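Odorant-binding protein 1d (Locusta migratoria, PDB 4PT1) probably binds small hydrophobic odorants and carries them as a secreted, disulfide-braced helical protein of the insect PBP/GOBP family. Local coordinates at residues Phe47-Leu61 with Asp97-Cys109. Residues are numbered along the deposited sequence; the frame is centred on the assembly and turned at random.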
ATOM      1  N   PHE A  47      12.036   2.487   0.903  1.00 17.29           N
ATOM      2  CA  PHE A  47      10.594   2.726   0.911  1.00 18.53           C
ATOM      3  C   PHE A  47       9.854   1.813  -0.094  1.00 16.41           C
ATOM      4  O   PHE A  47       8.813   1.238   0.225  1.00 15.14           O
ATOM      5  CB  PHE A  47      10.265   4.196   0.678  1.00 21.08           C
ATOM      6  CG  PHE A  47       8.794   4.453   0.600  1.00 21.72           C
ATOM      7  CD1 PHE A  47       8.025   4.370   1.733  1.00 23.50           C
ATOM      8  CD2 PHE A  47       8.187   4.712  -0.614  1.00 26.74           C
ATOM      9  CE1 PHE A  47       6.654   4.578   1.667  1.00 24.99           C
ATOM     10  CE2 PHE A  47       6.820   4.913  -0.694  1.00 25.13           C
ATOM     11  CZ  PHE A  47       6.058   4.840   0.455  1.00 25.47           C
ATOM     12  N   LYS A  48      10.385   1.647  -1.296  1.00 15.55           N
ATOM     13  CA  LYS A  48       9.793   0.706  -2.256  1.00 16.96           C
ATOM     14  C   LYS A  48       9.675  -0.721  -1.687  1.00 16.82           C
ATOM     15  O   LYS A  48       8.655  -1.412  -1.856  1.00 15.51           O
ATOM     16  CB  LYS A  48      10.599   0.690  -3.549  1.00 18.80           C
ATOM     17  CG  LYS A  48      10.724   2.083  -4.159  1.00 18.80           C
ATOM     18  CD  LYS A  48      11.250   2.027  -5.575  1.00 21.68           C
ATOM     19  CE  LYS A  48      11.452   3.431  -6.123  1.00 22.90           C
ATOM     20  NZ  LYS A  48      12.294   3.426  -7.347  1.00 26.15           N
ATOM     21  N   CYS A  49      10.719  -1.162  -1.002  1.00 15.61           N
ATOM     22  CA  CYS A  49      10.711  -2.502  -0.437  1.00 12.39           C
ATOM     23  C   CYS A  49       9.771  -2.583   0.764  1.00 12.93           C
ATOM     24  O   CYS A  49       9.238  -3.634   1.038  1.00 13.23           O
ATOM     25  CB  CYS A  49      12.134  -2.947  -0.089  1.00 12.95           C
ATOM     26  SG  CYS A  49      13.140  -3.308  -1.561  1.00 16.55           S
ATOM     27  N   TYR A  50       9.531  -1.454   1.430  1.00 13.11           N
ATOM     28  CA  TYR A  50       8.504  -1.374   2.461  1.00 11.68           C
ATOM     29  C   TYR A  50       7.092  -1.608   1.874  1.00 11.52           C
ATOM     30  O   TYR A  50       6.316  -2.392   2.425  1.00 10.47           O
ATOM     31  CB  TYR A  50       8.585  -0.036   3.169  1.00 12.54           C
ATOM     32  CG  TYR A  50       7.501   0.187   4.184  1.00 12.22           C
ATOM     33  CD1 TYR A  50       7.625  -0.311   5.488  1.00 13.60           C
ATOM     34  CD2 TYR A  50       6.367   0.918   3.866  1.00 11.76           C
ATOM     35  CE1 TYR A  50       6.643  -0.082   6.421  1.00 16.01           C
ATOM     36  CE2 TYR A  50       5.360   1.138   4.796  1.00 13.05           C
ATOM     37  CZ  TYR A  50       5.507   0.631   6.065  1.00 14.67           C
ATOM     38  OH  TYR A  50       4.534   0.871   6.963  1.00 14.64           O
ATOM     39  N   LEU A  51       6.751  -0.939   0.766  1.00 11.87           N
ATOM     40  CA  LEU A  51       5.507  -1.219   0.027  1.00 13.29           C
ATOM     41  C   LEU A  51       5.405  -2.694  -0.354  1.00 11.77           C
ATOM     42  O   LEU A  51       4.362  -3.346  -0.139  1.00 11.18           O
ATOM     43  CB  LEU A  51       5.394  -0.355  -1.241  1.00 16.12           C
ATOM     44  CG  LEU A  51       5.268   1.164  -1.005  1.00 17.34           C
ATOM     45  CD1 LEU A  51       5.230   1.891  -2.342  1.00 23.79           C
ATOM     46  CD2 LEU A  51       4.059   1.534  -0.140  1.00 19.98           C
ATOM     47  N   LYS A  52       6.495  -3.224  -0.908  1.00 12.06           N
ATOM     48  CA  LYS A  52       6.557  -4.640  -1.268  1.00 11.56           C
ATOM     49  C   LYS A  52       6.289  -5.519  -0.050  1.00 11.34           C
ATOM     50  O   LYS A  52       5.523  -6.482  -0.122  1.00 11.00           O
ATOM     51  CB  LYS A  52       7.911  -4.957  -1.939  1.00 14.07           C
ATOM     52  CG  LYS A  52       8.154  -6.413  -2.285  1.00 14.60           C
ATOM     53  CD  LYS A  52       8.924  -7.144  -1.218  1.00 17.12           C
ATOM     54  CE  LYS A  52       9.427  -8.473  -1.760  1.00 17.18           C
ATOM     55  NZ  LYS A  52      10.141  -9.207  -0.707  1.00 18.69           N
ATOM     56  N   CYS A  53       6.896  -5.182   1.077  1.00 11.16           N
ATOM     57  CA  CYS A  53       6.762  -5.994   2.277  1.00 10.89           C
ATOM     58  C   CYS A  53       5.317  -6.041   2.761  1.00 11.16           C
ATOM     59  O   CYS A  53       4.842  -7.098   3.149  1.00 12.44           O
ATOM     60  CB  CYS A  53       7.689  -5.456   3.374  1.00 11.32           C
ATOM     61  SG  CYS A  53       7.592  -6.362   4.918  1.00 14.36           S
ATOM     62  N   ILE A  54       4.630  -4.900   2.755  1.00 11.25           N
ATOM     63  CA  ILE A  54       3.206  -4.834   3.092  1.00 12.92           C
ATOM     64  C   ILE A  54       2.410  -5.755   2.161  1.00 12.98           C
ATOM     65  O   ILE A  54       1.575  -6.532   2.602  1.00 12.05           O
ATOM     66  CB  ILE A  54       2.655  -3.393   3.021  1.00 16.09           C
ATOM     67  CG1 ILE A  54       3.127  -2.582   4.227  1.00 18.03           C
ATOM     68  CG2 ILE A  54       1.112  -3.375   3.030  1.00 17.87           C
ATOM     69  CD1 ILE A  54       2.782  -1.122   4.078  1.00 21.02           C
ATOM     70  N   MET A  55       2.681  -5.687   0.863  1.00 10.64           N
ATOM     71  CA  MET A  55       1.910  -6.507  -0.062  1.00  9.68           C
ATOM     72  C   MET A  55       2.141  -7.994   0.198  1.00  9.60           C
ATOM     73  O   MET A  55       1.207  -8.792   0.099  1.00 13.84           O
ATOM     74  CB  MET A  55       2.224  -6.142  -1.511  1.00  9.98           C
ATOM     75  CG  MET A  55       1.792  -4.734  -1.880  1.00 11.62           C
ATOM     76  SD  MET A  55       2.109  -4.383  -3.609  1.00 13.84           S
ATOM     77  CE  MET A  55       0.724  -5.251  -4.360  1.00 12.21           C
ATOM     78  N   VAL A  56       3.376  -8.366   0.522  1.00 10.36           N
ATOM     79  CA  VAL A  56       3.714  -9.781   0.803  1.00 11.59           C
ATOM     80  C   VAL A  56       2.992 -10.240   2.054  1.00 12.89           C
ATOM     81  O   VAL A  56       2.431 -11.319   2.086  1.00 13.89           O
ATOM     82  CB  VAL A  56       5.233 -10.009   0.956  1.00 11.88           C
ATOM     83  CG1 VAL A  56       5.497 -11.435   1.419  1.00 13.43           C
ATOM     84  CG2 VAL A  56       5.942  -9.747  -0.363  1.00 13.91           C
ATOM     85  N   GLU A  57       2.968  -9.393   3.076  1.00 12.43           N
ATOM     86  CA  GLU A  57       2.305  -9.747   4.330  1.00 13.93           C
ATOM     87  C   GLU A  57       0.770  -9.866   4.151  1.00 16.92           C
ATOM     88  O   GLU A  57       0.112 -10.643   4.859  1.00 19.80           O
ATOM     89  CB  GLU A  57       2.663  -8.728   5.406  1.00 15.47           C
ATOM     90  CG  GLU A  57       4.122  -8.777   5.828  1.00 17.59           C
ATOM     91  CD  GLU A  57       4.496 -10.053   6.548  1.00 20.29           C
ATOM     92  OE1 GLU A  57       3.846 -10.388   7.562  1.00 21.24           O
ATOM     93  OE2 GLU A  57       5.462 -10.708   6.110  1.00 22.96           O
ATOM     94  N   PHE A  58       0.209  -9.143   3.185  1.00 17.36           N
ATOM     95  CA  PHE A  58      -1.232  -9.272   2.875  1.00 17.69           C
ATOM     96  C   PHE A  58      -1.528 -10.064   1.594  1.00 17.54           C
ATOM     97  O   PHE A  58      -2.570  -9.878   0.964  1.00 18.53           O
ATOM     98  CB  PHE A  58      -1.896  -7.891   2.838  1.00 17.33           C
ATOM     99  CG  PHE A  58      -1.878  -7.187   4.164  1.00 22.78           C
ATOM    100  CD1 PHE A  58      -2.592  -7.702   5.241  1.00 24.96           C
ATOM    101  CD2 PHE A  58      -1.149  -6.018   4.338  1.00 24.74           C
ATOM    102  CE1 PHE A  58      -2.568  -7.064   6.478  1.00 26.35           C
ATOM    103  CE2 PHE A  58      -1.128  -5.370   5.569  1.00 27.06           C
ATOM    104  CZ  PHE A  58      -1.848  -5.896   6.637  1.00 25.55           C
ATOM    105  N   ASN A  59      -0.607 -10.954   1.223  1.00 16.04           N
ATOM    106  CA  ASN A  59      -0.847 -11.980   0.199  1.00 18.00           C
ATOM    107  C   ASN A  59      -1.074 -11.498  -1.241  1.00 17.55           C
ATOM    108  O   ASN A  59      -1.374 -12.325  -2.112  1.00 18.62           O
ATOM    109  CB  ASN A  59      -2.041 -12.864   0.593  1.00 21.04           C
ATOM    110  CG  ASN A  59      -1.958 -13.351   2.017  1.00 24.95           C
ATOM    111  OD1 ASN A  59      -2.781 -12.973   2.865  1.00 31.13           O
ATOM    112  ND2 ASN A  59      -0.950 -14.190   2.299  1.00 23.35           N
ATOM    113  N   SER A  60      -0.906 -10.198  -1.498  1.00 13.30           N
ATOM    114  CA  SER A  60      -1.135  -9.619  -2.831  1.00 15.35           C
ATOM    115  C   SER A  60       0.117  -9.581  -3.677  1.00 15.33           C
ATOM    116  O   SER A  60       0.048  -9.247  -4.861  1.00 16.63           O
ATOM    117  CB  SER A  60      -1.738  -8.210  -2.743  1.00 15.73           C
ATOM    118  OG  SER A  60      -1.010  -7.355  -1.874  1.00 14.58           O
ATOM    119  N   LEU A  61       1.263  -9.908  -3.073  1.00 16.72           N
ATOM    120  CA  LEU A  61       2.501 -10.087  -3.820  1.00 18.25           C
ATOM    121  C   LEU A  61       3.293 -11.260  -3.239  1.00 17.85           C
ATOM    122  O   LEU A  61       3.312 -11.487  -2.023  1.00 17.81           O
ATOM    123  CB  LEU A  61       3.317  -8.786  -3.810  1.00 17.53           C
ATOM    124  CG  LEU A  61       4.340  -8.563  -4.924  1.00 19.67           C
ATOM    125  CD1 LEU A  61       3.669  -8.086  -6.205  1.00 18.28           C
ATOM    126  CD2 LEU A  61       5.420  -7.575  -4.500  1.00 17.48           C
ATOM    127  N   ASP A  97      10.886  -4.571 -13.231  1.00 29.13           N
ATOM    128  CA  ASP A  97      12.062  -5.459 -13.296  1.00 30.59           C
ATOM    129  C   ASP A  97      12.448  -6.113 -11.973  1.00 33.48           C
ATOM    130  O   ASP A  97      13.323  -6.958 -11.946  1.00 33.00           O
ATOM    131  CB  ASP A  97      13.285  -4.702 -13.819  1.00 31.31           C
ATOM    132  N   GLU A  98      11.816  -5.727 -10.873  1.00 37.65           N
ATOM    133  CA  GLU A  98      12.295  -6.150  -9.566  1.00 30.60           C
ATOM    134  C   GLU A  98      11.154  -6.060  -8.571  1.00 30.11           C
ATOM    135  O   GLU A  98      10.409  -5.094  -8.615  1.00 33.74           O
ATOM    136  CB  GLU A  98      13.461  -5.241  -9.177  1.00 28.19           C
ATOM    137  CG  GLU A  98      14.050  -5.481  -7.795  1.00 30.48           C
ATOM    138  CD  GLU A  98      13.495  -4.540  -6.744  1.00 30.14           C
ATOM    139  OE1 GLU A  98      13.241  -4.999  -5.609  1.00 31.93           O
ATOM    140  OE2 GLU A  98      13.306  -3.346  -7.048  1.00 27.91           O
ATOM    141  N   ALA A  99      11.026  -7.056  -7.688  1.00 28.50           N
ATOM    142  CA  ALA A  99       9.884  -7.136  -6.753  1.00 20.67           C
ATOM    143  C   ALA A  99       9.528  -5.817  -6.060  1.00 19.09           C
ATOM    144  O   ALA A  99       8.352  -5.451  -6.032  1.00 15.98           O
ATOM    145  CB  ALA A  99      10.066  -8.245  -5.727  1.00 18.31           C
ATOM    146  N   CYS A 100      10.518  -5.098  -5.523  1.00 16.81           N
ATOM    147  CA  CYS A 100      10.258  -3.807  -4.885  1.00 15.54           C
ATOM    148  C   CYS A 100       9.741  -2.708  -5.833  1.00 17.89           C
ATOM    149  O   CYS A 100       8.825  -1.957  -5.481  1.00 16.25           O
ATOM    150  CB  CYS A 100      11.481  -3.324  -4.091  1.00 15.90           C
ATOM    151  SG  CYS A 100      11.932  -4.458  -2.746  1.00 16.08           S
ATOM    152  N   GLU A 101      10.337  -2.591  -7.014  1.00 19.21           N
ATOM    153  CA  GLU A 101       9.924  -1.552  -7.979  1.00 20.55           C
ATOM    154  C   GLU A 101       8.480  -1.851  -8.398  1.00 20.07           C
ATOM    155  O   GLU A 101       7.650  -0.952  -8.399  1.00 21.33           O
ATOM    156  CB  GLU A 101      10.899  -1.489  -9.183  1.00 23.59           C
ATOM    157  CG  GLU A 101      10.717  -0.308 -10.155  1.00 23.41           C
ATOM    158  CD  GLU A 101      11.009   1.063  -9.563  1.00 25.20           C
ATOM    159  OE1 GLU A 101      11.656   1.153  -8.506  1.00 31.56           O
ATOM    160  OE2 GLU A 101      10.605   2.085 -10.170  1.00 25.00           O
ATOM    161  N   THR A 102       8.198  -3.120  -8.695  1.00 19.00           N
ATOM    162  CA  THR A 102       6.830  -3.621  -9.023  1.00 20.64           C
ATOM    163  C   THR A 102       5.800  -3.151  -8.011  1.00 18.56           C
ATOM    164  O   THR A 102       4.783  -2.540  -8.382  1.00 15.05           O
ATOM    165  CB  THR A 102       6.794  -5.168  -9.100  1.00 22.89           C
ATOM    166  OG1 THR A 102       7.543  -5.614 -10.242  1.00 33.12           O
ATOM    167  CG2 THR A 102       5.350  -5.722  -9.208  1.00 20.98           C
ATOM    168  N   ALA A 103       6.058  -3.412  -6.729  1.00 14.38           N
ATOM    169  CA  ALA A 103       5.136  -2.931  -5.691  1.00 13.37           C
ATOM    170  C   ALA A 103       4.984  -1.411  -5.742  1.00 13.87           C
ATOM    171  O   ALA A 103       3.870  -0.899  -5.738  1.00 13.74           O
ATOM    172  CB  ALA A 103       5.591  -3.370  -4.306  1.00 10.48           C
ATOM    173  N   TYR A 104       6.106  -0.683  -5.807  1.00 19.25           N
ATOM    174  CA  TYR A 104       6.077   0.800  -5.705  1.00 19.07           C
ATOM    175  C   TYR A 104       5.256   1.426  -6.845  1.00 19.43           C
ATOM    176  O   TYR A 104       4.512   2.386  -6.629  1.00 22.66           O
ATOM    177  CB  TYR A 104       7.510   1.387  -5.616  1.00 20.87           C
ATOM    178  CG  TYR A 104       7.596   2.916  -5.627  1.00 16.64           C
ATOM    179  CD1 TYR A 104       7.426   3.668  -4.459  1.00 18.27           C
ATOM    180  CD2 TYR A 104       7.846   3.600  -6.796  1.00 19.32           C
ATOM    181  CE1 TYR A 104       7.511   5.063  -4.480  1.00 20.19           C
ATOM    182  CE2 TYR A 104       7.931   4.991  -6.840  1.00 22.19           C
ATOM    183  CZ  TYR A 104       7.758   5.729  -5.678  1.00 22.99           C
ATOM    184  OH  TYR A 104       7.840   7.124  -5.702  1.00 28.62           O
ATOM    185  N   GLN A 105       5.367   0.847  -8.034  1.00 16.05           N
ATOM    186  CA  GLN A 105       4.690   1.347  -9.211  1.00 19.26           C
ATOM    187  C   GLN A 105       3.293   0.761  -9.423  1.00 20.70           C
ATOM    188  O   GLN A 105       2.494   1.378 -10.133  1.00 19.03           O
ATOM    189  CB  GLN A 105       5.543   1.066 -10.458  1.00 17.08           C
ATOM    190  CG  GLN A 105       6.943   1.683 -10.413  1.00 19.72           C
ATOM    191  CD  GLN A 105       6.975   3.208 -10.486  1.00 20.93           C
ATOM    192  OE1 GLN A 105       5.961   3.857 -10.727  1.00 24.88           O
ATOM    193  NE2 GLN A 105       8.151   3.786 -10.258  1.00 25.53           N
ATOM    194  N   ILE A 106       2.987  -0.411  -8.844  1.00 21.29           N
ATOM    195  CA  ILE A 106       1.580  -0.812  -8.713  1.00 16.86           C
ATOM    196  C   ILE A 106       0.918   0.312  -7.897  1.00 14.74           C
ATOM    197  O   ILE A 106      -0.141   0.806  -8.259  1.00 16.23           O
ATOM    198  CB  ILE A 106       1.382  -2.205  -8.039  1.00 14.08           C
ATOM    199  CG1 ILE A 106       1.703  -3.359  -9.007  1.00 15.60           C
ATOM    200  CG2 ILE A 106      -0.069  -2.345  -7.562  1.00 13.79           C
ATOM    201  CD1 ILE A 106       1.782  -4.736  -8.363  1.00 16.99           C
ATOM    202  N   HIS A 107       1.589   0.757  -6.836  1.00 14.58           N
ATOM    203  CA  HIS A 107       1.114   1.847  -6.001  1.00 16.23           C
ATOM    204  C   HIS A 107       1.057   3.198  -6.684  1.00 18.50           C
ATOM    205  O   HIS A 107       0.112   3.945  -6.472  1.00 18.95           O
ATOM    206  CB  HIS A 107       1.910   1.907  -4.727  1.00 15.97           C
ATOM    207  CG  HIS A 107       1.329   1.057  -3.640  1.00 15.10           C
ATOM    208  ND1 HIS A 107       0.529   1.564  -2.670  1.00 15.63           N
ATOM    209  CD2 HIS A 107       1.397  -0.321  -3.421  1.00 14.88           C
ATOM    210  CE1 HIS A 107       0.142   0.559  -1.859  1.00 18.36           C
ATOM    211  NE2 HIS A 107       0.670  -0.591  -2.328  1.00 15.68           N
ATOM    212  N   GLN A 108       2.039   3.515  -7.526  1.00 22.20           N
ATOM    213  CA  GLN A 108       1.952   4.761  -8.282  1.00 21.84           C
ATOM    214  C   GLN A 108       0.808   4.684  -9.297  1.00 20.62           C
ATOM    215  O   GLN A 108       0.155   5.689  -9.515  1.00 23.39           O
ATOM    216  CB  GLN A 108       3.279   5.127  -8.945  1.00 26.51           C
ATOM    217  CG  GLN A 108       4.442   5.350  -7.972  1.00 28.64           C
ATOM    218  CD  GLN A 108       4.022   5.855  -6.602  1.00 33.32           C
ATOM    219  OE1 GLN A 108       3.939   5.087  -5.634  1.00 36.94           O
ATOM    220  NE2 GLN A 108       3.756   7.161  -6.507  1.00 37.12           N
ATOM    221  N   CYS A 109       0.564   3.512  -9.892  1.00 19.33           N
ATOM    222  CA  CYS A 109      -0.656   3.269 -10.704  1.00 18.80           C
ATOM    223  C   CYS A 109      -1.952   3.470  -9.913  1.00 18.55           C
ATOM    224  O   CYS A 109      -2.892   4.079 -10.427  1.00 18.29           O
ATOM    225  CB  CYS A 109      -0.664   1.886 -11.369  1.00 20.35           C
ATOM    226  SG  CYS A 109      -2.117   1.556 -12.414  1.00 22.53           S
TER
HETATM  227  O   HOH W   1      12.198   4.336  -9.857  1.00 31.66           O
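Lys48 lies across one face of the Tyr104 ring, its CE 3.9 Å from the ring centroid and 20° off the normal, a CH-pi contact. With CG anti to the carbonyl carbon (chi1 -56°) and the chain extended beyond it, the lysine runs alongside Glu101 and delivers NZ to OE1 at 2.6 Å. This salt bridge uses the syn lone pair of OE1, while a water joins NZ to OE2. Gln105 NE2 also donates to OE2, from above the carboxylate plane, so both oxygens of Glu101 are engaged. Replacing Lys48 by an alanine would probably leave Glu101 without its cationic mate and strip one face of Tyr104 of its aliphatic cover.

At the ring edge, Tyr104 CE1 meets Phe47 CE2 at 3.9 Å, each atom near the plane of the other ring, the side chains crossing at about a right angle. Beside these contacts the Cys49–Cys100 disulfide (Cys49 SG to Cys100 SG 2.0 Å) ties helix 45-57 to helix 99-113. The axes of segments 47-57 and 99-109 approach to 7.4 Å, with 84° between their directions. At this near-perpendicular crossing Ala103 CB sits tightly against Lys52 CA (3.4 Å), consistent with its small side chain. Lys52 sends its amine away to a salt bridge with Asp63. Farther along, Met55 SD touches Ala103 CB at 3.7 Å and lies at the edge of the His107 ring, whose face is approached by Leu51 CD2; His107 ND1 is hydrogen-bonded to Tyr118 OH.

Leu51, Ile54 and His107 also line the pocket holding 2-(2-methoxyethoxy)ethanol, probably a crystallisation component, though such molecules often mark pockets. The contact thus joins two pocket-lining helices by a water-bridged ion pair at one margin, a covalent S–S link beside it, and apolar packing toward the pocket.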